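Local coordinates for putative uncharacterized protein (Chaetomium thermophilum, PDB 5T8V) that probably acts as a chromatin-binding cohesin loader of the SCC2/Nipped-B family, represented here by its helical-repeat C-terminal fragment, at residues Q304-S307 / A308-R312; V652-Q655 / L656-S660; K795-Q798 / A799-P803; G1155-P1159 / K1160-V1164. All coordinates share one frame; numbering follows the deposited sequence.

Interaction 1 of 4, residues Q304-S307 / A308-R312; sequences QPVS and ALIMR
M311 lies along the carbonyl of S307, one helical turn earlier. Its CB is 3.6 Å from S307 O, CG comes closer to the same oxygen, and SD passes it at 3.9 Å. CG stands beside the backbone N (chi1 -58°), which brings the start of the chain alongside that carbonyl. The bend at chi3 (73°) then turns the thioether end away from its own helix, against F412, W421 and the start of helix 423-440, at A423, A424 and L427. The main chain binds the same two residues, since M311 N donates to S307 O over 3.0 Å, almost straight at 179°. Equivalent bonds run from I310 N to V306 O and from L309 N to P305 O, both 2.9 Å long, whereas the bond from A308 N to Q304 O is weak at 3.4 Å. Beside them, V306 CG2 and I310 CG1 make a loose apolar contact at 4.3 Å. Q304 occupies the N-cap and P305 the first helical position, where a proline, having no N-H, loses no helical bond. D411 of helix 402-414 serves this end of the helix, its OD2 accepting from both Q304 N and S307 OG. The contact is thus the buried first turns of helix 305-315, packed against helices 247-267, 402-414 and 423-440, consistent with the helix packing of a HEAT-repeat protein.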
loop_
_atom_site.group_PDB
_atom_site.type_symbol
_atom_site.label_atom_id
_atom_site.label_comp_id
_atom_site.label_asym_id
_atom_site.label_seq_id
_atom_site.Cartn_x
_atom_site.Cartn_y
_atom_site.Cartn_z
ATOM N N GLN A 304 -15.696 27.730 -7.350
ATOM C CA GLN A 304 -15.310 29.121 -7.163
ATOM C C GLN A 304 -15.390 29.863 -8.497
ATOM O O GLN A 304 -15.083 29.289 -9.545
ATOM C CB GLN A 304 -13.903 29.230 -6.576
ATOM C CG GLN A 304 -12.836 28.446 -7.302
ATOM C CD GLN A 304 -11.453 28.691 -6.732
ATOM O OE1 GLN A 304 -11.229 29.660 -6.007
ATOM N NE2 GLN A 304 -10.517 27.804 -7.052
ATOM N N PRO A 305 -15.799 31.136 -8.487
ATOM C CA PRO A 305 -16.115 31.810 -9.759
ATOM C C PRO A 305 -14.943 31.890 -10.718
ATOM O O PRO A 305 -15.153 31.882 -11.939
ATOM C CB PRO A 305 -16.572 33.202 -9.303
ATOM C CG PRO A 305 -15.892 33.410 -8.000
ATOM C CD PRO A 305 -15.853 32.063 -7.345
ATOM N N VAL A 306 -13.711 31.970 -10.213
ATOM C CA VAL A 306 -12.556 32.002 -11.102
ATOM C C VAL A 306 -12.502 30.735 -11.947
ATOM O O VAL A 306 -12.159 30.778 -13.133
ATOM C CB VAL A 306 -11.260 32.203 -10.295
ATOM C CG1 VAL A 306 -11.039 31.044 -9.327
ATOM C CG2 VAL A 306 -10.070 32.366 -11.228
ATOM N N SER A 307 -12.832 29.586 -11.352
ATOM C CA SER A 307 -12.873 28.345 -12.119
ATOM C C SER A 307 -13.873 28.455 -13.264
ATOM O O SER A 307 -13.557 28.146 -14.420
ATOM C CB SER A 307 -13.230 27.175 -11.202
ATOM O OG SER A 307 -12.253 26.989 -10.192
ATOM N N ALA A 308 -15.089 28.910 -12.954
ATOM C CA ALA A 308 -16.107 29.077 -13.986
ATOM C C ALA A 308 -15.617 29.991 -15.100
ATOM O O ALA A 308 -15.849 29.718 -16.284
ATOM C CB ALA A 308 -17.390 29.630 -13.369
ATOM N N LEU A 309 -14.934 31.082 -14.744
ATOM C CA LEU A 309 -14.454 32.005 -15.767
ATOM C C LEU A 309 -13.374 31.356 -16.622
ATOM O O LEU A 309 -13.415 31.439 -17.851
ATOM C CB LEU A 309 -13.927 33.291 -15.129
ATOM C CG LEU A 309 -13.292 34.269 -16.126
ATOM C CD1 LEU A 309 -14.308 34.711 -17.173
ATOM C CD2 LEU A 309 -12.705 35.466 -15.413
ATOM N N ILE A 310 -12.389 30.720 -15.987
ATOM C CA ILE A 310 -11.341 30.021 -16.731
ATOM C C ILE A 310 -11.963 29.085 -17.757
ATOM O O ILE A 310 -11.664 29.151 -18.958
ATOM C CB ILE A 310 -10.420 29.261 -15.759
ATOM C CG1 ILE A 310 -9.588 30.241 -14.925
ATOM C CG2 ILE A 310 -9.519 28.276 -16.508
ATOM C CD1 ILE A 310 -8.527 31.006 -15.705
ATOM N N MET A 311 -12.851 28.202 -17.297
ATOM C CA MET A 311 -13.464 27.247 -18.211
ATOM C C MET A 311 -14.216 27.964 -19.325
ATOM O O MET A 311 -14.099 27.592 -20.500
ATOM C CB MET A 311 -14.388 26.310 -17.437
ATOM C CG MET A 311 -13.669 25.553 -16.330
ATOM S SD MET A 311 -14.772 24.555 -15.327
ATOM C CE MET A 311 -15.121 23.262 -16.485
ATOM N N ARG A 312 -14.968 29.012 -18.982
ATOM C CA ARG A 312 -15.671 29.784 -20.004
ATOM C C ARG A 312 -14.707 30.301 -21.065
ATOM O O ARG A 312 -14.982 30.209 -22.266
ATOM C CB ARG A 312 -16.425 30.946 -19.359
ATOM C CG ARG A 312 -17.744 30.551 -18.724
ATOM C CD ARG A 312 -18.628 31.765 -18.497
ATOM N NE ARG A 312 -18.979 32.427 -19.749
ATOM C CZ ARG A 312 -19.717 33.528 -19.829
ATOM N NH1 ARG A 312 -20.187 34.100 -18.728
ATOM N NH2 ARG A 312 -19.987 34.061 -21.014
#

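Interaction 2 of 4, residues V652-Q655 / L656-S660; sequences VVVQ and LILRS
V654 O accepts L658 N over 2.9 Å, nearly straight at 175°, the donor near the carbonyl line. The same i to i+4 bonding links L656 N to V652 O, I657 N to V653 O and R659 N to Q655 O. V653 and I657 run side by side, CG1 against CD1 at 3.5 Å, and V654 CG1 meets L658 CD1 at 3.9 Å. On the solvent side, Q655 and R659 point the same way, their amide and guanidinium planes 37° apart; NE2 and NH2 are 3.6 Å from each other, two donors that merely adjoin. Q655 CG lies opposite its backbone N (chi1 178°), and the extended chain beyond brings NE2 alongside R659. L656 CD2 lies over one face of the R659 guanidinium, 3.5 Å from its plane and over its centre, and 3.8 Å from Q655 NE2. An alanine in place of L656 would probably leave the R659 guanidinium without its apolar support, free to turn, and open a gap beside L618 of helix 610-619. I657 faces I676 and C679 of helix 666-682, while L658 rests on M690 and T693 of helix 685-696. Such an amphipathic helix is characteristic of a HEAT-repeat solenoid.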
loop_
_atom_site.group_PDB
_atom_site.type_symbol
_atom_site.label_atom_id
_atom_site.label_comp_id
_atom_site.label_asym_id
_atom_site.label_seq_id
_atom_site.Cartn_x
_atom_site.Cartn_y
_atom_site.Cartn_z
ATOM N N VAL A 652 -6.039 -6.229 -12.301
ATOM C CA VAL A 652 -4.674 -5.821 -11.984
ATOM C C VAL A 652 -4.596 -5.267 -10.569
ATOM O O VAL A 652 -3.548 -5.359 -9.916
ATOM C CB VAL A 652 -4.165 -4.796 -13.016
ATOM C CG1 VAL A 652 -4.221 -5.380 -14.419
ATOM C CG2 VAL A 652 -4.975 -3.506 -12.939
ATOM N N VAL A 653 -5.685 -4.679 -10.071
ATOM C CA VAL A 653 -5.697 -4.169 -8.702
ATOM C C VAL A 653 -5.409 -5.297 -7.721
ATOM O O VAL A 653 -4.548 -5.177 -6.840
ATOM C CB VAL A 653 -7.042 -3.486 -8.400
ATOM C CG1 VAL A 653 -7.126 -3.072 -6.937
ATOM C CG2 VAL A 653 -7.232 -2.275 -9.301
ATOM N N VAL A 654 -6.127 -6.413 -7.862
ATOM C CA VAL A 654 -5.870 -7.577 -7.019
ATOM C C VAL A 654 -4.416 -8.011 -7.159
ATOM O O VAL A 654 -3.689 -8.149 -6.167
ATOM C CB VAL A 654 -6.838 -8.720 -7.380
ATOM C CG1 VAL A 654 -6.577 -9.947 -6.511
ATOM C CG2 VAL A 654 -8.285 -8.265 -7.233
ATOM N N GLN A 655 -3.970 -8.214 -8.400
ATOM C CA GLN A 655 -2.612 -8.675 -8.669
ATOM C C GLN A 655 -1.577 -7.841 -7.918
ATOM O O GLN A 655 -0.781 -8.369 -7.130
ATOM C CB GLN A 655 -2.364 -8.629 -10.179
ATOM C CG GLN A 655 -0.969 -9.032 -10.625
ATOM C CD GLN A 655 -0.788 -8.896 -12.127
ATOM O OE1 GLN A 655 -1.686 -9.225 -12.906
ATOM N NE2 GLN A 655 0.371 -8.398 -12.542
ATOM N N LEU A 656 -1.580 -6.527 -8.148
ATOM C CA LEU A 656 -0.543 -5.666 -7.593
ATOM C C LEU A 656 -0.729 -5.391 -6.107
ATOM O O LEU A 656 0.245 -5.033 -5.438
ATOM C CB LEU A 656 -0.493 -4.345 -8.364
ATOM C CG LEU A 656 -0.224 -4.455 -9.871
ATOM C CD1 LEU A 656 0.080 -3.086 -10.465
ATOM C CD2 LEU A 656 0.914 -5.429 -10.179
ATOM N N ILE A 657 -1.942 -5.540 -5.576
ATOM C CA ILE A 657 -2.113 -5.521 -4.126
ATOM C C ILE A 657 -1.431 -6.735 -3.507
ATOM O O ILE A 657 -0.680 -6.619 -2.528
ATOM C CB ILE A 657 -3.609 -5.464 -3.765
ATOM C CG1 ILE A 657 -4.155 -4.055 -4.021
ATOM C CG2 ILE A 657 -3.839 -5.867 -2.301
ATOM C CD1 ILE A 657 -5.665 -3.945 -3.906
ATOM N N LEU A 658 -1.683 -7.918 -4.069
ATOM C CA LEU A 658 -1.019 -9.126 -3.590
ATOM C C LEU A 658 0.495 -8.979 -3.672
ATOM O O LEU A 658 1.215 -9.317 -2.725
ATOM C CB LEU A 658 -1.495 -10.334 -4.397
ATOM C CG LEU A 658 -2.992 -10.637 -4.292
ATOM C CD1 LEU A 658 -3.379 -11.768 -5.232
ATOM C CD2 LEU A 658 -3.373 -10.977 -2.860
ATOM N N ARG A 659 0.999 -8.470 -4.798
ATOM C CA ARG A 659 2.432 -8.218 -4.899
ATOM C C ARG A 659 2.891 -7.191 -3.871
ATOM O O ARG A 659 4.032 -7.252 -3.400
ATOM C CB ARG A 659 2.781 -7.759 -6.314
ATOM C CG ARG A 659 3.147 -8.905 -7.240
ATOM C CD ARG A 659 3.064 -8.509 -8.702
ATOM N NE ARG A 659 3.811 -7.290 -8.995
ATOM C CZ ARG A 659 4.085 -6.860 -10.222
ATOM N NH1 ARG A 659 4.769 -5.735 -10.394
ATOM N NH2 ARG A 659 3.685 -7.555 -11.281
ATOM N N SER A 660 2.019 -6.248 -3.506
ATOM C CA SER A 660 2.362 -5.286 -2.464
ATOM C C SER A 660 2.520 -5.975 -1.115
ATOM O O SER A 660 3.370 -5.582 -0.307
ATOM C CB SER A 660 1.295 -4.191 -2.386
ATOM O OG SER A 660 1.601 -3.242 -1.381
#

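Interaction 3 of 4, residues K795-Q798 / A799-P803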
loop_
_atom_site.group_PDB
_atom_site.type_symbol
_atom_site.label_atom_id
_atom_site.label_comp_id
_atom_site.label_asym_id
_atom_site.label_seq_id
_atom_site.Cartn_x
_atom_site.Cartn_y
_atom_site.Cartn_z
ATOM N N LYS A 795 0.324 -26.463 25.051
ATOM C CA LYS A 795 0.710 -25.329 25.882
ATOM C C LYS A 795 -0.320 -24.204 25.853
ATOM O O LYS A 795 -0.367 -23.405 26.794
ATOM C CB LYS A 795 2.081 -24.806 25.452
ATOM C CG LYS A 795 3.233 -25.695 25.902
ATOM C CD LYS A 795 3.468 -25.602 27.412
ATOM C CE LYS A 795 4.181 -26.835 27.950
ATOM N NZ LYS A 795 3.287 -28.030 27.999
ATOM N N VAL A 796 -1.145 -24.121 24.809
ATOM C CA VAL A 796 -2.251 -23.166 24.817
ATOM C C VAL A 796 -3.289 -23.579 25.852
ATOM O O VAL A 796 -3.759 -22.757 26.649
ATOM C CB VAL A 796 -2.875 -23.047 23.414
ATOM C CG1 VAL A 796 -4.068 -22.093 23.432
ATOM C CG2 VAL A 796 -1.842 -22.569 22.407
ATOM N N LEU A 797 -3.663 -24.861 25.854
ATOM C CA LEU A 797 -4.638 -25.347 26.824
ATOM C C LEU A 797 -4.115 -25.213 28.249
ATOM O O LEU A 797 -4.880 -24.909 29.171
ATOM C CB LEU A 797 -4.999 -26.802 26.523
ATOM C CG LEU A 797 -6.060 -27.028 25.445
ATOM C CD1 LEU A 797 -6.111 -28.495 25.052
ATOM C CD2 LEU A 797 -7.427 -26.561 25.928
ATOM N N GLN A 798 -2.816 -25.440 28.452
ATOM C CA GLN A 798 -2.259 -25.311 29.795
ATOM C C GLN A 798 -2.166 -23.849 30.215
ATOM O O GLN A 798 -2.467 -23.509 31.365
ATOM C CB GLN A 798 -0.890 -25.986 29.865
ATOM C CG GLN A 798 -0.975 -27.481 30.122
ATOM C CD GLN A 798 0.382 -28.149 30.145
ATOM O OE1 GLN A 798 1.398 -27.530 29.828
ATOM N NE2 GLN A 798 0.407 -29.421 30.526
ATOM N N ALA A 799 -1.755 -22.969 29.301
ATOM C CA ALA A 799 -1.752 -21.540 29.589
ATOM C C ALA A 799 -3.158 -20.971 29.730
ATOM O O ALA A 799 -3.305 -19.838 30.201
ATOM C CB ALA A 799 -1.003 -20.784 28.491
ATOM N N LEU A 800 -4.184 -21.724 29.339
ATOM C CA LEU A 800 -5.568 -21.272 29.400
ATOM C C LEU A 800 -6.300 -21.777 30.636
ATOM O O LEU A 800 -7.053 -21.021 31.255
ATOM C CB LEU A 800 -6.315 -21.727 28.141
ATOM C CG LEU A 800 -7.675 -21.106 27.809
ATOM C CD1 LEU A 800 -7.955 -21.299 26.331
ATOM C CD2 LEU A 800 -8.808 -21.708 28.624
ATOM N N LEU A 801 -6.090 -23.037 31.014
ATOM C CA LEU A 801 -6.830 -23.659 32.104
ATOM C C LEU A 801 -6.076 -23.650 33.426
ATOM O O LEU A 801 -6.605 -24.149 34.424
ATOM C CB LEU A 801 -7.189 -25.103 31.731
ATOM C CG LEU A 801 -8.136 -25.278 30.541
ATOM C CD1 LEU A 801 -8.342 -26.755 30.242
ATOM C CD2 LEU A 801 -9.474 -24.596 30.796
ATOM N N SER A 802 -4.863 -23.104 33.463
ATOM C CA SER A 802 -4.132 -23.030 34.715
ATOM C C SER A 802 -4.888 -22.136 35.701
ATOM O O SER A 802 -5.574 -21.194 35.295
ATOM C CB SER A 802 -2.724 -22.488 34.487
ATOM O OG SER A 802 -2.759 -21.153 34.015
ATOM N N PRO A 803 -4.780 -22.405 36.998
ATOM C CA PRO A 803 -5.548 -21.631 37.978
ATOM C C PRO A 803 -5.024 -20.209 38.100
ATOM O O PRO A 803 -3.957 -19.854 37.595
ATOM C CB PRO A 803 -5.360 -22.416 39.278
ATOM C CG PRO A 803 -4.043 -23.087 39.115
ATOM C CD PRO A 803 -3.905 -23.398 37.648
#
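L797 O takes two donors from the last turn of the helix: L801 N at 2.9 Å (N-H...O angle 151°), and L800 N, whose bond is weak at 3.3 Å. A799 N bonds K795 O at 2.9 Å, approaching from well above the carbonyl plane. The final bond, from S802 N to Q798 O, is also weak at 3.2 Å, and S802 is where the backbone leaves helical angles. P803 follows with no N-H, which suits the end of the helix, and S802 O turns to the hydroxyls of S805 and S808 near the start of helix 808-824. On the outer side, K795 NZ donates to Q798 OE1 over 2.7 Å, coming in 38° out of the amide plane. Q798 CG sits beside its backbone N (chi1 -84°), and the extended chain beyond it carries the amide back along the helix to the bent lysine. Packing lies on another side. L797 CD2 and L801 CD1 are only loosely in touch at 4.4 Å; each meets other parts of the chain, L797 being set against F757, C815 and F849, and L801 against M812 and L856. L800 adds contacts to F757 and S811. The chemistry implies a division of labour: a lysine-glutamine bond at the exposed surface, leucines packed on neighbouring helices and loops, and backbone bonding that ends in a weak bond where helix gives way to loop.

Interaction 4 of 4, residues G1155-P1159 / K1160-V1164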
loop_
_atom_site.group_PDB
_atom_site.type_symbol
_atom_site.label_atom_id
_atom_site.label_comp_id
_atom_site.label_asym_id
_atom_site.label_seq_id
_atom_site.Cartn_x
_atom_site.Cartn_y
_atom_site.Cartn_z
ATOM N N GLY A 1155 26.059 -25.873 33.085
ATOM C CA GLY A 1155 27.294 -25.421 33.690
ATOM C C GLY A 1155 28.192 -26.522 34.204
ATOM O O GLY A 1155 28.966 -26.287 35.140
ATOM N N LEU A 1156 28.115 -27.722 33.624
ATOM C CA LEU A 1156 28.992 -28.810 34.043
ATOM C C LEU A 1156 30.415 -28.634 33.535
ATOM O O LEU A 1156 31.347 -29.175 34.140
ATOM C CB LEU A 1156 28.445 -30.152 33.557
ATOM C CG LEU A 1156 27.189 -30.661 34.264
ATOM C CD1 LEU A 1156 25.993 -30.571 33.346
ATOM C CD2 LEU A 1156 27.384 -32.078 34.749
ATOM N N VAL A 1157 30.601 -27.900 32.443
ATOM C CA VAL A 1157 31.914 -27.685 31.850
ATOM C C VAL A 1157 32.227 -26.196 31.888
ATOM O O VAL A 1157 31.325 -25.352 31.854
ATOM C CB VAL A 1157 31.974 -28.233 30.407
ATOM C CG1 VAL A 1157 31.033 -27.452 29.490
ATOM C CG2 VAL A 1157 33.396 -28.214 29.881
ATOM N N HIS A 1158 33.516 -25.877 31.968
ATOM C CA HIS A 1158 33.929 -24.486 31.999
ATOM C C HIS A 1158 33.728 -23.839 30.627
ATOM O O HIS A 1158 33.832 -24.507 29.593
ATOM C CB HIS A 1158 35.391 -24.370 32.419
ATOM C CG HIS A 1158 35.612 -24.552 33.887
ATOM N ND1 HIS A 1158 34.939 -23.816 34.837
ATOM C CD2 HIS A 1158 36.436 -25.383 34.570
ATOM C CE1 HIS A 1158 35.334 -24.187 36.042
ATOM N NE2 HIS A 1158 36.242 -25.137 35.908
ATOM N N PRO A 1159 33.448 -22.534 30.589
ATOM C CA PRO A 1159 33.184 -21.879 29.297
ATOM C C PRO A 1159 34.367 -21.892 28.344
ATOM O O PRO A 1159 34.167 -21.714 27.136
ATOM C CB PRO A 1159 32.804 -20.448 29.700
ATOM C CG PRO A 1159 33.411 -20.253 31.049
ATOM C CD PRO A 1159 33.358 -21.591 31.716
ATOM N N LYS A 1160 35.591 -22.087 28.838
ATOM C CA LYS A 1160 36.743 -22.151 27.944
ATOM C C LYS A 1160 36.674 -23.377 27.042
ATOM O O LYS A 1160 36.995 -23.300 25.851
ATOM C CB LYS A 1160 38.038 -22.157 28.755
ATOM C CG LYS A 1160 38.315 -20.852 29.478
ATOM C CD LYS A 1160 39.630 -20.894 30.239
ATOM C CE LYS A 1160 39.917 -19.561 30.917
ATOM N NZ LYS A 1160 41.211 -19.570 31.656
ATOM N N GLU A 1161 36.250 -24.516 27.591
ATOM C CA GLU A 1161 36.181 -25.765 26.843
ATOM C C GLU A 1161 35.028 -25.803 25.849
ATOM O O GLU A 1161 34.862 -26.822 25.170
ATOM C CB GLU A 1161 36.044 -26.940 27.813
ATOM C CG GLU A 1161 37.202 -27.099 28.788
ATOM C CD GLU A 1161 36.900 -28.096 29.894
ATOM O OE1 GLU A 1161 36.120 -27.756 30.808
ATOM O OE2 GLU A 1161 37.437 -29.223 29.844
ATOM N N THR A 1162 34.241 -24.734 25.733
ATOM C CA THR A 1162 32.981 -24.802 25.003
ATOM C C THR A 1162 32.808 -23.635 24.037
ATOM O O THR A 1162 32.238 -23.802 22.955
ATOM C CB THR A 1162 31.819 -24.841 26.003
ATOM O OG1 THR A 1162 31.910 -26.031 26.796
ATOM C CG2 THR A 1162 30.486 -24.824 25.299
ATOM N N GLY A 1163 33.293 -22.454 24.414
ATOM C CA GLY A 1163 33.065 -21.249 23.637
ATOM C C GLY A 1163 33.364 -21.370 22.156
ATOM O O GLY A 1163 32.472 -21.195 21.319
ATOM N N VAL A 1164 34.621 -21.668 21.819
ATOM C CA VAL A 1164 35.039 -21.690 20.419
ATOM C C VAL A 1164 34.184 -22.660 19.615
ATOM O O VAL A 1164 33.886 -22.417 18.441
ATOM C CB VAL A 1164 36.536 -22.037 20.317
ATOM C CG1 VAL A 1164 36.944 -22.281 18.865
ATOM C CG2 VAL A 1164 37.377 -20.921 20.920
#
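V1157, just before the turn, is a buried part of the contact, crossing the side chains of E1161 and T1162 at a slant. Its CG2 packs on the aliphatic root of the glutamate, 3.6 Å from E1161 CB, while CG1 is directed to the T1162 hydroxyl. With CG1 between the backbone N and the carbonyl carbon (chi1 65°), CG2 is left on the glutamate side. The valine also touches L1126 and I1151 of helices 1115-1133 and 1139-1154, holding the loop against both. Backbone bonds close the turn. P1159 O receives G1163 N at 3.0 Å, the donor tilted 23° from the carbonyl plane, and T1162 N in a weak bond at 3.3 Å. E1161 N reaches H1158 O, again weakly, over 3.1 Å, and the extended E1161 side chain brings OE1 toward H1158 N, in a weak and doubtful bond. The outer side is looser. The H1158 imidazole stands in an exposed position, its NE2 5.7 Å from E1161 OE1, and K1160 extends its chain away from the loop, touching R1198. H1158 to E1161 form a beta turn with P1159 in its second position, and the P1159 O to G1163 N bond spans four residues. T1162 is the N-cap residue, though its side chain makes no capping bond. The arrangement is that of an interhelical loop in a helical-repeat protein, joining helices 1139-1154 and 1163-1169.

How the interactions relate
From the N terminus the four contacts come strictly in series, none nesting in or crossing another. Each is local, joining residues within one turn or two, and none closes a long loop. Interaction 1 opens helix 305-315 and ties it to helices 247-267 and 402-414; interaction 2 spans helix 652-660, against helices 610-619, 666-682 and 685-696; interaction 3 ends helix 791-801, against helices 808-824 and 839-852; interaction 4 leads into helix 1163-1169, against helices 1115-1133 and 1139-1154. Interaction 2 lies nearest the spatial centre of the chain, with centres 39 Å from interaction 1 and 40 Å from interaction 3. Interactions 1 and 4 lie on opposite sides of that centre, 83 Å apart between centres.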